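Local coordinates for cytochrome c, mono-and diheme variant (Methylophaga aminisulfidivorans MP, PDB 7C90), which probably carries electrons through its covalently bound heme c, as the cytochrome cL of the methanol oxidation system of a marine methylotrophic bacterium, at residues A[35-38]-A[43-46]; A[86-91]-A[145-150]. All blocks are in the same frame, centred on the assembly; numbering follows the deposited sequence.

Contact 1: residues A[35-38]-A[43-46]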
ATOM      1  N   VAL A  35     -17.607 -21.607  14.918  1.00 36.23           N
ATOM      2  CA  VAL A  35     -17.829 -21.123  13.532  1.00 38.33           C
ATOM      3  C   VAL A  35     -16.797 -20.031  13.230  1.00 36.63           C
ATOM      4  O   VAL A  35     -16.898 -18.962  13.778  1.00 36.26           O
ATOM      5  CB  VAL A  35     -19.271 -20.639  13.316  1.00 37.86           C
ATOM      6  CG1 VAL A  35     -19.518 -20.261  11.870  1.00 42.20           C
ATOM      7  CG2 VAL A  35     -20.278 -21.664  13.774  1.00 37.72           C
ATOM      8  N   PHE A  36     -15.816 -20.337  12.391  1.00 34.00           N
ATOM      9  CA  PHE A  36     -14.797 -19.338  11.991  1.00 31.91           C
ATOM     10  C   PHE A  36     -15.294 -18.600  10.748  1.00 31.76           C
ATOM     11  O   PHE A  36     -15.669 -19.242   9.780  1.00 29.15           O
ATOM     12  CB  PHE A  36     -13.440 -19.999  11.787  1.00 32.28           C
ATOM     13  CG  PHE A  36     -12.837 -20.547  13.047  1.00 34.72           C
ATOM     14  CD1 PHE A  36     -12.085 -19.750  13.879  1.00 36.40           C
ATOM     15  CD2 PHE A  36     -13.061 -21.852  13.426  1.00 36.84           C
ATOM     16  CE1 PHE A  36     -11.542 -20.256  15.043  1.00 36.25           C
ATOM     17  CE2 PHE A  36     -12.518 -22.350  14.594  1.00 35.86           C
ATOM     18  CZ  PHE A  36     -11.759 -21.553  15.397  1.00 31.03           C
ATOM     19  N   ARG A  37     -15.277 -17.272  10.808  1.00 29.28           N
ATOM     20  CA  ARG A  37     -15.814 -16.458   9.700  1.00 30.17           C
ATOM     21  C   ARG A  37     -14.797 -15.441   9.181  1.00 27.60           C
ATOM     22  O   ARG A  37     -14.036 -14.901   9.952  1.00 28.11           O
ATOM     23  CB  ARG A  37     -17.094 -15.745  10.136  1.00 34.80           C
ATOM     24  CG  ARG A  37     -18.179 -16.655  10.688  1.00 39.25           C
ATOM     25  CD  ARG A  37     -19.499 -15.937  10.822  1.00 48.30           C
ATOM     26  NE  ARG A  37     -20.587 -16.802  11.243  1.00 55.37           N
ATOM     27  CZ  ARG A  37     -21.450 -17.392  10.427  1.00 61.33           C
ATOM     28  NH1 ARG A  37     -21.367 -17.225   9.123  1.00 56.70           N
ATOM     29  NH2 ARG A  37     -22.405 -18.156  10.919  1.00 63.93           N
ATOM     30  N   ASN A  38     -14.832 -15.251   7.871  1.00 25.80           N
ATOM     31  CA  ASN A  38     -14.067 -14.245   7.111  1.00 28.48           C
ATOM     32  C   ASN A  38     -14.364 -12.835   7.668  1.00 27.64           C
ATOM     33  O   ASN A  38     -15.527 -12.462   7.848  1.00 26.27           O
ATOM     34  CB  ASN A  38     -14.356 -14.405   5.626  1.00 28.55           C
ATOM     35  CG  ASN A  38     -13.517 -13.467   4.794  1.00 29.73           C
ATOM     36  OD1 ASN A  38     -13.737 -12.261   4.823  1.00 27.66           O
ATOM     37  ND2 ASN A  38     -12.537 -14.011   4.084  1.00 27.50           N
ATOM     38  N   ASP A  43     -18.336 -14.883   5.295  1.00 37.67           N
ATOM     39  CA  ASP A  43     -18.384 -16.314   4.869  1.00 39.52           C
ATOM     40  C   ASP A  43     -17.673 -17.198   5.898  1.00 37.21           C
ATOM     41  O   ASP A  43     -16.668 -16.756   6.503  1.00 30.84           O
ATOM     42  CB  ASP A  43     -17.719 -16.560   3.513  1.00 43.76           C
ATOM     43  CG  ASP A  43     -18.420 -15.933   2.311  1.00 48.86           C
ATOM     44  OD1 ASP A  43     -19.622 -15.563   2.431  1.00 45.76           O
ATOM     45  OD2 ASP A  43     -17.744 -15.825   1.253  1.00 51.33           O
ATOM     46  N   VAL A  44     -18.137 -18.442   6.023  1.00 33.45           N
ATOM     47  CA  VAL A  44     -17.497 -19.474   6.879  1.00 30.06           C
ATOM     48  C   VAL A  44     -16.130 -19.810   6.302  1.00 30.98           C
ATOM     49  O   VAL A  44     -16.005 -19.951   5.081  1.00 31.50           O
ATOM     50  CB  VAL A  44     -18.375 -20.731   7.020  1.00 32.65           C
ATOM     51  CG1 VAL A  44     -17.594 -21.890   7.637  1.00 32.58           C
ATOM     52  CG2 VAL A  44     -19.631 -20.406   7.821  1.00 31.04           C
ATOM     53  N   LEU A  45     -15.142 -19.899   7.188  1.00 30.23           N
ATOM     54  CA  LEU A  45     -13.775 -20.332   6.866  1.00 30.76           C
ATOM     55  C   LEU A  45     -13.744 -21.846   7.084  1.00 33.36           C
ATOM     56  O   LEU A  45     -14.129 -22.285   8.181  1.00 33.99           O
ATOM     57  CB  LEU A  45     -12.785 -19.611   7.786  1.00 31.37           C
ATOM     58  CG  LEU A  45     -12.606 -18.108   7.560  1.00 32.78           C
ATOM     59  CD1 LEU A  45     -11.575 -17.545   8.539  1.00 32.96           C
ATOM     60  CD2 LEU A  45     -12.169 -17.791   6.140  1.00 31.34           C
ATOM     61  N   ASP A  46     -13.422 -22.576   6.022  1.00 36.00           N
ATOM     62  CA  ASP A  46     -13.091 -24.019   5.984  1.00 38.73           C
ATOM     63  C   ASP A  46     -11.627 -24.175   6.408  1.00 36.40           C
ATOM     64  O   ASP A  46     -10.730 -23.886   5.611  1.00 37.55           O
ATOM     65  CB  ASP A  46     -13.332 -24.583   4.574  1.00 44.91           C
ATOM     66  CG  ASP A  46     -13.125 -26.093   4.448  1.00 55.59           C
ATOM     67  OD1 ASP A  46     -12.595 -26.704   5.402  1.00 47.96           O
ATOM     68  OD2 ASP A  46     -13.501 -26.655   3.384  1.00 71.68           O
TER
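Leu45 sets its CG opposite its own carbonyl carbon (chi1 -69°), and because its CB points toward 35-38 the isobutyl group lies along the backbone from Phe36 to Asn38. CG sits 3.6 Å from Asn38 N, while the methyls divide: CD1 reaches the carbonyl group of Arg37 and CD2 the CB of Asn38. The rotation of Asn38 about its first bond (chi1 -176°) lets OD1 take the backbone N-H groups of both Val40 and Thr41, making an Asx turn in the connection. The two extended segments are joined by a single antiparallel bridge, in which Arg37 and Val44 form a non-hydrogen-bonded pair with CA atoms 4.5 Å apart. Leu45 N gives a nearly straight bond to Phe36 O (2.7 Å, 179°), and Asn38 N donates to Asp43 O, also at 2.7 Å. Each acceptor takes a CA-H as well, from Val44 and Arg37 respectively. Elsewhere in the contact, Val44 CG2 meets Val35 CG1 at 4.1 Å and approaches Arg37 NH1 obliquely at 3.9 Å, while Val35 CG1 rides over one face of that guanidinium near its rim. Were Leu45 an alanine, the Arg37-Asn38 peptide would probably lose its cover, with a gap where CG and both methyls had packed. The bridge lies at the surface against helix 117-126: Phe36 rests on Lys118 and Glu122, Leu45 on Glu122 and Tyr125, and Glu122 OE2 accepts the bond from Arg37 N.

Contact 2: residues A[86-91]-A[145-150]. With HEC (heme c), chain E.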
ATOM      1  N   THR A  86       9.261 -12.687   8.129  1.00 29.37           N
ATOM      2  CA  THR A  86       9.183 -13.259   6.760  1.00 30.86           C
ATOM      3  C   THR A  86       7.829 -12.918   6.094  1.00 30.89           C
ATOM      4  O   THR A  86       7.820 -12.538   4.892  1.00 28.20           O
ATOM      5  CB  THR A  86       9.450 -14.770   6.763  1.00 32.43           C
ATOM      6  OG1 THR A  86      10.665 -15.024   7.463  1.00 31.37           O
ATOM      7  CG2 THR A  86       9.541 -15.311   5.354  1.00 31.17           C
ATOM      8  N   ALA A  87       6.721 -13.033   6.818  1.00 27.76           N
ATOM      9  CA  ALA A  87       5.362 -13.092   6.229  1.00 27.83           C
ATOM     10  C   ALA A  87       4.658 -11.754   6.302  1.00 24.45           C
ATOM     11  O   ALA A  87       3.735 -11.565   5.484  1.00 27.10           O
ATOM     12  CB  ALA A  87       4.530 -14.185   6.867  1.00 26.84           C
ATOM     13  N   CYS A  88       5.030 -10.881   7.240  1.00 23.48           N
ATOM     14  CA  CYS A  88       4.183  -9.743   7.673  1.00 24.21           C
ATOM     15  C   CYS A  88       4.962  -8.429   7.659  1.00 25.34           C
ATOM     16  O   CYS A  88       4.301  -7.392   7.510  1.00 26.51           O
ATOM     17  CB  CYS A  88       3.590  -9.968   9.074  1.00 23.58           C
ATOM     18  SG  CYS A  88       3.034 -11.614   9.362  1.00 23.09           S
ATOM     19  N   SER A  89       6.275  -8.432   7.933  1.00 27.85           N
ATOM     20  CA  SER A  89       7.022  -7.185   8.276  1.00 28.81           C
ATOM     21  C   SER A  89       7.001  -6.207   7.104  1.00 26.00           C
ATOM     22  O   SER A  89       6.905  -4.971   7.349  1.00 24.31           O
ATOM     23  CB  SER A  89       8.440  -7.437   8.791  1.00 28.91           C
ATOM     24  OG  SER A  89       9.301  -8.000   7.814  1.00 31.49           O
ATOM     25  N   GLY A  90       7.052  -6.719   5.882  1.00 27.03           N
ATOM     26  CA  GLY A  90       7.075  -5.867   4.665  1.00 28.61           C
ATOM     27  C   GLY A  90       5.891  -4.909   4.633  1.00 29.24           C
ATOM     28  O   GLY A  90       6.067  -3.791   4.174  1.00 33.07           O
ATOM     29  N   CYS A  91       4.714  -5.311   5.121  1.00 24.99           N
ATOM     30  CA  CYS A  91       3.526  -4.440   5.118  1.00 26.27           C
ATOM     31  C   CYS A  91       3.233  -3.867   6.509  1.00 28.58           C
ATOM     32  O   CYS A  91       2.569  -2.844   6.542  1.00 28.01           O
ATOM     33  CB  CYS A  91       2.306  -5.207   4.619  1.00 28.71           C
ATOM     34  SG  CYS A  91       2.510  -5.787   2.928  1.00 27.54           S
ATOM     35  N   LEU A 145      -0.543 -19.396  14.671  1.00 24.24           N
ATOM     36  CA  LEU A 145      -0.659 -19.235  16.148  1.00 25.43           C
ATOM     37  C   LEU A 145       0.677 -18.740  16.731  1.00 24.45           C
ATOM     38  O   LEU A 145       0.658 -17.957  17.665  1.00 26.08           O
ATOM     39  CB  LEU A 145      -1.081 -20.562  16.781  1.00 28.28           C
ATOM     40  CG  LEU A 145      -2.448 -21.073  16.359  1.00 29.21           C
ATOM     41  CD1 LEU A 145      -2.707 -22.458  16.931  1.00 30.32           C
ATOM     42  CD2 LEU A 145      -3.515 -20.104  16.815  1.00 27.66           C
ATOM     43  N   HIS A 146       1.810 -19.183  16.206  1.00 28.01           N
ATOM     44  CA  HIS A 146       3.148 -18.660  16.599  1.00 27.06           C
ATOM     45  C   HIS A 146       3.210 -17.155  16.344  1.00 26.07           C
ATOM     46  O   HIS A 146       3.596 -16.370  17.253  1.00 25.92           O
ATOM     47  CB  HIS A 146       4.241 -19.413  15.843  1.00 29.35           C
ATOM     48  CG  HIS A 146       4.577 -20.720  16.467  1.00 29.08           C
ATOM     49  ND1 HIS A 146       4.000 -21.888  16.098  1.00 31.90           N
ATOM     50  CD2 HIS A 146       5.445 -21.025  17.448  1.00 34.87           C
ATOM     51  CE1 HIS A 146       4.530 -22.883  16.785  1.00 35.32           C
ATOM     52  NE2 HIS A 146       5.409 -22.374  17.638  1.00 32.63           N
ATOM     53  N   ILE A 147       2.826 -16.748  15.139  1.00 26.47           N
ATOM     54  CA  ILE A 147       2.863 -15.310  14.744  1.00 24.92           C
ATOM     55  C   ILE A 147       1.938 -14.551  15.673  1.00 22.95           C
ATOM     56  O   ILE A 147       2.271 -13.433  16.071  1.00 23.35           O
ATOM     57  CB  ILE A 147       2.488 -15.133  13.256  1.00 23.44           C
ATOM     58  CG1 ILE A 147       3.562 -15.737  12.343  1.00 25.76           C
ATOM     59  CG2 ILE A 147       2.226 -13.665  12.948  1.00 23.49           C
ATOM     60  CD1 ILE A 147       3.219 -15.695  10.861  1.00 27.50           C
ATOM     61  N   MET A 148       0.755 -15.104  15.930  1.00 25.62           N
ATOM     62  CA  MET A 148      -0.232 -14.444  16.821  1.00 24.60           C
ATOM     63  C   MET A 148       0.355 -14.267  18.229  1.00 24.46           C
ATOM     64  O   MET A 148       0.248 -13.138  18.767  1.00 23.65           O
ATOM     65  CB  MET A 148      -1.532 -15.224  16.885  1.00 22.96           C
ATOM     66  CG  MET A 148      -2.355 -15.022  15.621  1.00 25.70           C
ATOM     67  SD  MET A 148      -3.658 -16.272  15.484  1.00 25.48           S
ATOM     68  CE  MET A 148      -4.575 -16.064  16.999  1.00 24.83           C
ATOM     69  N   ALA A 149       0.964 -15.294  18.812  1.00 23.04           N
ATOM     70  CA  ALA A 149       1.579 -15.144  20.163  1.00 24.71           C
ATOM     71  C   ALA A 149       2.586 -13.985  20.129  1.00 24.80           C
ATOM     72  O   ALA A 149       2.551 -13.137  21.038  1.00 28.71           O
ATOM     73  CB  ALA A 149       2.231 -16.419  20.629  1.00 25.11           C
ATOM     74  N   TRP A 150       3.415 -13.887  19.087  1.00 27.50           N
ATOM     75  CA  TRP A 150       4.444 -12.809  18.998  1.00 25.61           C
ATOM     76  C   TRP A 150       3.755 -11.450  18.899  1.00 26.76           C
ATOM     77  O   TRP A 150       4.193 -10.511  19.557  1.00 24.91           O
ATOM     78  CB  TRP A 150       5.446 -13.056  17.846  1.00 30.27           C
ATOM     79  CG  TRP A 150       6.452 -11.958  17.811  1.00 31.03           C
ATOM     80  CD1 TRP A 150       7.558 -11.824  18.598  1.00 32.52           C
ATOM     81  CD2 TRP A 150       6.341 -10.746  17.055  1.00 31.43           C
ATOM     82  NE1 TRP A 150       8.164 -10.630  18.347  1.00 30.53           N
ATOM     83  CE2 TRP A 150       7.437  -9.936  17.426  1.00 30.56           C
ATOM     84  CE3 TRP A 150       5.417 -10.265  16.120  1.00 31.00           C
ATOM     85  CZ2 TRP A 150       7.656  -8.681  16.861  1.00 34.32           C
ATOM     86  CZ3 TRP A 150       5.618  -9.010  15.590  1.00 30.59           C
ATOM     87  CH2 TRP A 150       6.727  -8.233  15.946  1.00 32.96           C
TER
HETATM   88 FE   HEC E 201      -1.996  -7.569   7.200  1.00 21.45          FE
HETATM   89  CHA HEC E 201      -4.817  -5.739   7.941  1.00 21.46           C
HETATM   90  CHB HEC E 201      -2.145  -9.055  10.210  1.00 19.03           C
HETATM   91  CHC HEC E 201       0.487  -9.718   6.198  1.00 20.51           C
HETATM   92  CHD HEC E 201      -1.429  -5.592   4.483  1.00 22.30           C
HETATM   93  NA  HEC E 201      -3.310  -7.433   8.764  1.00 20.52           N
HETATM   94  C1A HEC E 201      -4.352  -6.647   8.942  1.00 20.71           C
HETATM   95  C2A HEC E 201      -5.071  -6.820  10.221  1.00 21.11           C
HETATM   96  C3A HEC E 201      -4.292  -7.850  10.885  1.00 21.67           C
HETATM   97  C4A HEC E 201      -3.193  -8.092   9.922  1.00 20.85           C
HETATM   98  CMA HEC E 201      -4.420  -8.463  12.236  1.00 23.23           C
HETATM   99  CAA HEC E 201      -6.302  -6.148  10.703  1.00 22.48           C
HETATM  100  CBA HEC E 201      -5.791  -5.198  11.773  1.00 23.96           C
HETATM  101  CGA HEC E 201      -6.908  -4.501  12.477  1.00 26.05           C
HETATM  102  O1A HEC E 201      -8.040  -5.018  12.481  1.00 24.96           O
HETATM  103  O2A HEC E 201      -6.644  -3.370  12.963  1.00 29.10           O
HETATM  104  NB  HEC E 201      -1.008  -9.125   8.081  1.00 19.63           N
HETATM  105  C1B HEC E 201      -1.139  -9.548   9.309  1.00 19.69           C
HETATM  106  C2B HEC E 201      -0.222 -10.638   9.701  1.00 20.46           C
HETATM  107  C3B HEC E 201       0.542 -10.857   8.478  1.00 20.52           C
HETATM  108  C4B HEC E 201      -0.026  -9.883   7.558  1.00 21.90           C
HETATM  109  CMB HEC E 201      -0.129 -11.322  11.035  1.00 21.55           C
HETATM  110  CAB HEC E 201       1.656 -11.883   8.250  1.00 22.24           C
HETATM  111  CBB HEC E 201       1.123 -13.273   8.238  1.00 21.50           C
HETATM  112  NC  HEC E 201      -0.703  -7.630   5.628  1.00 21.93           N
HETATM  113  C1C HEC E 201       0.188  -8.597   5.368  1.00 22.28           C
HETATM  114  C2C HEC E 201       0.991  -8.408   4.147  1.00 21.69           C
HETATM  115  C3C HEC E 201       0.403  -7.164   3.637  1.00 23.01           C
HETATM  116  C4C HEC E 201      -0.607  -6.771   4.608  1.00 20.31           C
HETATM  117  CMC HEC E 201       2.066  -9.318   3.662  1.00 21.35           C
HETATM  118  CAC HEC E 201       0.934  -6.461   2.414  1.00 26.63           C
HETATM  119  CBC HEC E 201       0.981  -7.323   1.184  1.00 25.87           C
HETATM  120  ND  HEC E 201      -2.949  -5.926   6.384  1.00 22.23           N
HETATM  121  C1D HEC E 201      -2.587  -5.252   5.308  1.00 21.63           C
HETATM  122  C2D HEC E 201      -3.481  -4.176   4.928  1.00 22.00           C
HETATM  123  C3D HEC E 201      -4.506  -4.206   5.943  1.00 21.90           C
HETATM  124  C4D HEC E 201      -4.072  -5.345   6.757  1.00 23.65           C
HETATM  125  CMD HEC E 201      -3.349  -3.295   3.745  1.00 22.66           C
HETATM  126  CAD HEC E 201      -5.738  -3.406   6.052  1.00 23.81           C
HETATM  127  CBD HEC E 201      -6.805  -4.315   5.424  1.00 27.03           C
HETATM  128  CGD HEC E 201      -8.247  -4.028   5.802  1.00 30.04           C
HETATM  129  O1D HEC E 201      -8.534  -2.942   6.336  1.00 33.49           O
HETATM  130  O2D HEC E 201      -9.154  -4.864   5.539  1.00 28.09           O
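Cys88 and Ile147 meet beside the heme c, where Ile147 CG2 comes to 4.2 Å from Cys88 SG and 3.8 Å from the heme methyl CMB. The tight part is covalent: Cys88 SG is bonded to heme CAB at 1.8 Å, and Cys91 SG to heme CAC at 1.8 Å, the two thioethers of a CXXCH motif whose histidine, His92, is an axial ligand of the iron. Cys88 lies at the break between helices 74-87 and 89-92, and its rotation (chi1 -41°) carries SG to the heme with Ile147 CG2 against the same sulfur. The loose part is at heme CBB, which both Ile147 CD1 and Ala87 CB touch, the two carbons standing 4.5 Å from each other. The protein segments bury just 79 Å² together, which suggests that much of the contact is made through the heme edge. Even this looser side is buried, since Leu83 and Leu139 touch Ile147 and Thr86 of the second subunit packs on Ala87. The general principle of c-type cytochromes is plain here: thioethers anchor the heme independently of iron ligation. In this protein the hydrocarbon surroundings probably also keep water from the Cys88 linkage.

How the contacts relate
Followed from the N terminus, the chain first closes a short loop of four residues at contact 1, ahead of helix 57-65. It then runs through helix 74-87 into contact 2, whose second segment, on helix 141-153, returns after 53 residues that include both axial iron ligands, His92 and Met132. The contacts stand in series and neither nest nor cross; the centres of contact 1 and contact 2 are 21 Å apart, and the two do not touch. Helix 117-126 lies beside both: Phe36 and Leu45 of contact 1 touch it, and so does Met148 of 145-150. One contact thus closes a surface loop with a single bridge, and the other lies buried at the heme attachment.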